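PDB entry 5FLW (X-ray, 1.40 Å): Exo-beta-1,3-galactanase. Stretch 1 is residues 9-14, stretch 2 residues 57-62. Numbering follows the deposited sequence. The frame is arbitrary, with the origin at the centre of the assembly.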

# COMPACT_ATOMS: atom_id res chain seq x y z
N LEU A 9 3.37 -13.47 -12.08
CA LEU A 9 2.67 -12.37 -12.72
C LEU A 9 1.18 -12.70 -12.76
O LEU A 9 0.78 -13.64 -13.46
CB LEU A 9 3.21 -12.14 -14.13
CG LEU A 9 2.57 -10.95 -14.87
CD1 LEU A 9 2.85 -9.64 -14.13
CD2 LEU A 9 3.00 -10.92 -16.34
N PRO A 10 0.34 -11.99 -12.00
CA PRO A 10 -1.09 -12.34 -11.97
C PRO A 10 -1.81 -11.89 -13.25
O PRO A 10 -1.41 -10.96 -13.94
CB PRO A 10 -1.62 -11.56 -10.76
CG PRO A 10 -0.68 -10.36 -10.64
CD PRO A 10 0.67 -10.86 -11.10
N HIS A 11 -2.92 -12.60 -13.51
CA HIS A 11 -3.84 -12.34 -14.61
C HIS A 11 -5.26 -12.24 -14.05
O HIS A 11 -5.56 -12.80 -12.99
CB HIS A 11 -3.78 -13.44 -15.71
CG HIS A 11 -2.44 -13.49 -16.38
ND1 HIS A 11 -1.34 -14.09 -15.80
CD2 HIS A 11 -2.00 -12.94 -17.55
CE1 HIS A 11 -0.29 -13.94 -16.58
NE2 HIS A 11 -0.66 -13.25 -17.65
N ASP A 12 -6.09 -11.45 -14.73
CA ASP A 12 -7.49 -11.39 -14.36
C ASP A 12 -8.31 -12.41 -15.16
O ASP A 12 -7.81 -13.08 -16.07
CB ASP A 12 -8.01 -9.95 -14.43
CG ASP A 12 -8.06 -9.38 -15.85
OD1 ASP A 12 -8.26 -10.13 -16.83
OD2 ASP A 12 -7.94 -8.12 -15.96
N THR A 13 -9.59 -12.52 -14.81
CA THR A 13 -10.46 -13.51 -15.44
C THR A 13 -10.84 -13.15 -16.88
O THR A 13 -11.50 -13.95 -17.55
CB THR A 13 -11.71 -13.74 -14.60
OG1 THR A 13 -12.41 -12.50 -14.45
CG2 THR A 13 -11.32 -14.28 -13.20
N SER A 14 -10.45 -11.96 -17.36
CA SER A 14 -10.62 -11.57 -18.75
C SER A 14 -9.41 -11.95 -19.61
O SER A 14 -9.44 -11.71 -20.82
CB SER A 14 -10.82 -10.06 -18.84
OG SER A 14 -11.88 -9.58 -18.03
N ILE A 57 -6.63 -15.96 -5.73
CA ILE A 57 -6.25 -16.75 -6.90
C ILE A 57 -6.84 -16.15 -8.17
O ILE A 57 -6.11 -15.77 -9.09
CB ILE A 57 -6.63 -18.24 -6.75
CG1 ILE A 57 -6.12 -18.83 -5.41
CG2 ILE A 57 -6.14 -19.07 -7.97
CD1 ILE A 57 -6.55 -20.27 -5.14
N ALA A 58 -8.18 -16.05 -8.24
CA ALA A 58 -8.87 -15.44 -9.38
C ALA A 58 -9.16 -13.97 -9.10
O ALA A 58 -9.63 -13.61 -8.02
CB ALA A 58 -10.20 -16.15 -9.64
N TRP A 59 -8.90 -13.13 -10.09
CA TRP A 59 -9.08 -11.69 -9.94
C TRP A 59 -10.04 -11.18 -11.00
O TRP A 59 -9.77 -11.30 -12.20
CB TRP A 59 -7.74 -10.94 -10.09
CG TRP A 59 -6.79 -11.14 -8.97
CD1 TRP A 59 -5.71 -11.96 -8.95
CD2 TRP A 59 -6.80 -10.44 -7.72
NE1 TRP A 59 -5.05 -11.84 -7.74
CE2 TRP A 59 -5.70 -10.91 -6.97
CE3 TRP A 59 -7.65 -9.47 -7.15
CZ2 TRP A 59 -5.41 -10.43 -5.67
CZ3 TRP A 59 -7.37 -8.98 -5.87
CH2 TRP A 59 -6.25 -9.47 -5.14
N ARG A 60 -11.17 -10.64 -10.57
CA ARG A 60 -12.14 -10.11 -11.51
C ARG A 60 -11.90 -8.60 -11.72
O ARG A 60 -11.92 -7.83 -10.75
CB ARG A 60 -13.57 -10.39 -11.06
CG ARG A 60 -14.55 -9.98 -12.16
CD ARG A 60 -15.75 -9.39 -11.56
NE ARG A 60 -16.93 -9.35 -12.42
CZ ARG A 60 -17.31 -8.27 -13.11
NH1 ARG A 60 -16.55 -7.16 -13.09
NH2 ARG A 60 -18.46 -8.31 -13.80
N SER A 61 -11.68 -8.19 -12.96
CA SER A 61 -11.44 -6.79 -13.24
C SER A 61 -12.73 -5.97 -13.15
O SER A 61 -13.79 -6.39 -13.63
CB SER A 61 -10.89 -6.65 -14.65
OG SER A 61 -10.69 -5.26 -14.98
N HIS A 62 -12.64 -4.79 -12.53
CA HIS A 62 -13.68 -3.77 -12.59
C HIS A 62 -13.25 -2.53 -13.39
O HIS A 62 -13.86 -1.46 -13.26
CB HIS A 62 -14.16 -3.42 -11.18
CG HIS A 62 -14.82 -4.57 -10.50
ND1 HIS A 62 -16.17 -4.86 -10.66
CD2 HIS A 62 -14.30 -5.61 -9.79
CE1 HIS A 62 -16.46 -5.97 -9.99
NE2 HIS A 62 -15.33 -6.44 -9.47
O HOH W 1 -7.72 -14.48 -12.39
O HOH W 2 -11.92 -9.91 -15.12

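Residues 9-14 form no regular helix or strand. In the second stretch, Arg60 to His62 belong to a strand that continues later in the chain, and the residues from Ile57 to Ala58 are loop or turn. The two stretches lie in the same chain, at least 45 residues apart where they touch. The touching parts run at 74° to each other, so they cross steeply and do not pair along their length. The nearest CA atoms across the stretches are Asp12 CA and Trp59 CA, 4.7 Å apart. They are wider at the next step, with 5.5 Å between Thr13 CA and Arg60 CA.

One direct hydrogen bond joins the stretches. Thr13 N donates to Trp59 O over 2.9 Å, with an N-H...O angle of 144°. The same carbonyl lies close to the preceding residue, with Asp12 CA 3.1 Å from Trp59 O. The backbone of stretch 1 therefore packs tightly against this one oxygen.

Two waters extend the polar link. Water 1 donates to His11 O at 2.8 Å and accepts from Trp59 N at 2.9 Å. It thus bridges two backbone groups that do not bond directly. Water 2 accepts from Ser61 N at 2.8 Å. It also lies 2.7 Å from Thr13 OG1 and 2.9 Å from Ser14 OG, and is hydrogen-bonded to both hydroxyls. The NH groups of Trp59 and Ser61 thus reach stretch 1 through water, while the carbonyl of Trp59 reaches it directly.

Trp59 has the largest area covered by the other stretch, 72 Å². Its CA-to-CB bond points sideways, and chi1 is in the m well. Pro10 points toward stretch 2 and meets the indole obliquely, with Pro10 CB 4.5 Å from Trp59 CD1. This is a loose apolar contact. His11 O lies at the edge of the indole, near its plane, and is 4.1 Å from Trp59 CB. The CA-to-CB bond of His11 points away from stretch 2.

Asp12 is buried, with chi1 in the p well. Its carboxylate serves both stretches by different means. Asp12 OD1 accepts a hydrogen bond from Ser14 N at 2.9 Å, which ties the end of stretch 1 back on itself. Asp12 OD2 packs against Ser61, 3.5 Å from Ser61 CB. Ser61 points toward stretch 1, but its hydroxyl is turned from the carboxylate: Ser61 OG lies 4.1 Å from Asp12 OD2, farther than CB.

Thr13 points toward stretch 2 and has 61 Å² covered by it. Both branches lie near Trp59 O, with Thr13 CG2 3.5 Å and Thr13 OG1 3.7 Å from it. Thr13 CG2 is also 4.2 Å from Ala58 CB, and Thr13 OG1 is also 3.8 Å from Arg60 CA and 4.0 Å from Arg60 CG. Arg60 points away overall, and its long side chain leads off from stretch 1. The contact is small, burying 296 Å² with both sides summed, and its hydrogen bonding centres on backbone groups and the two waters.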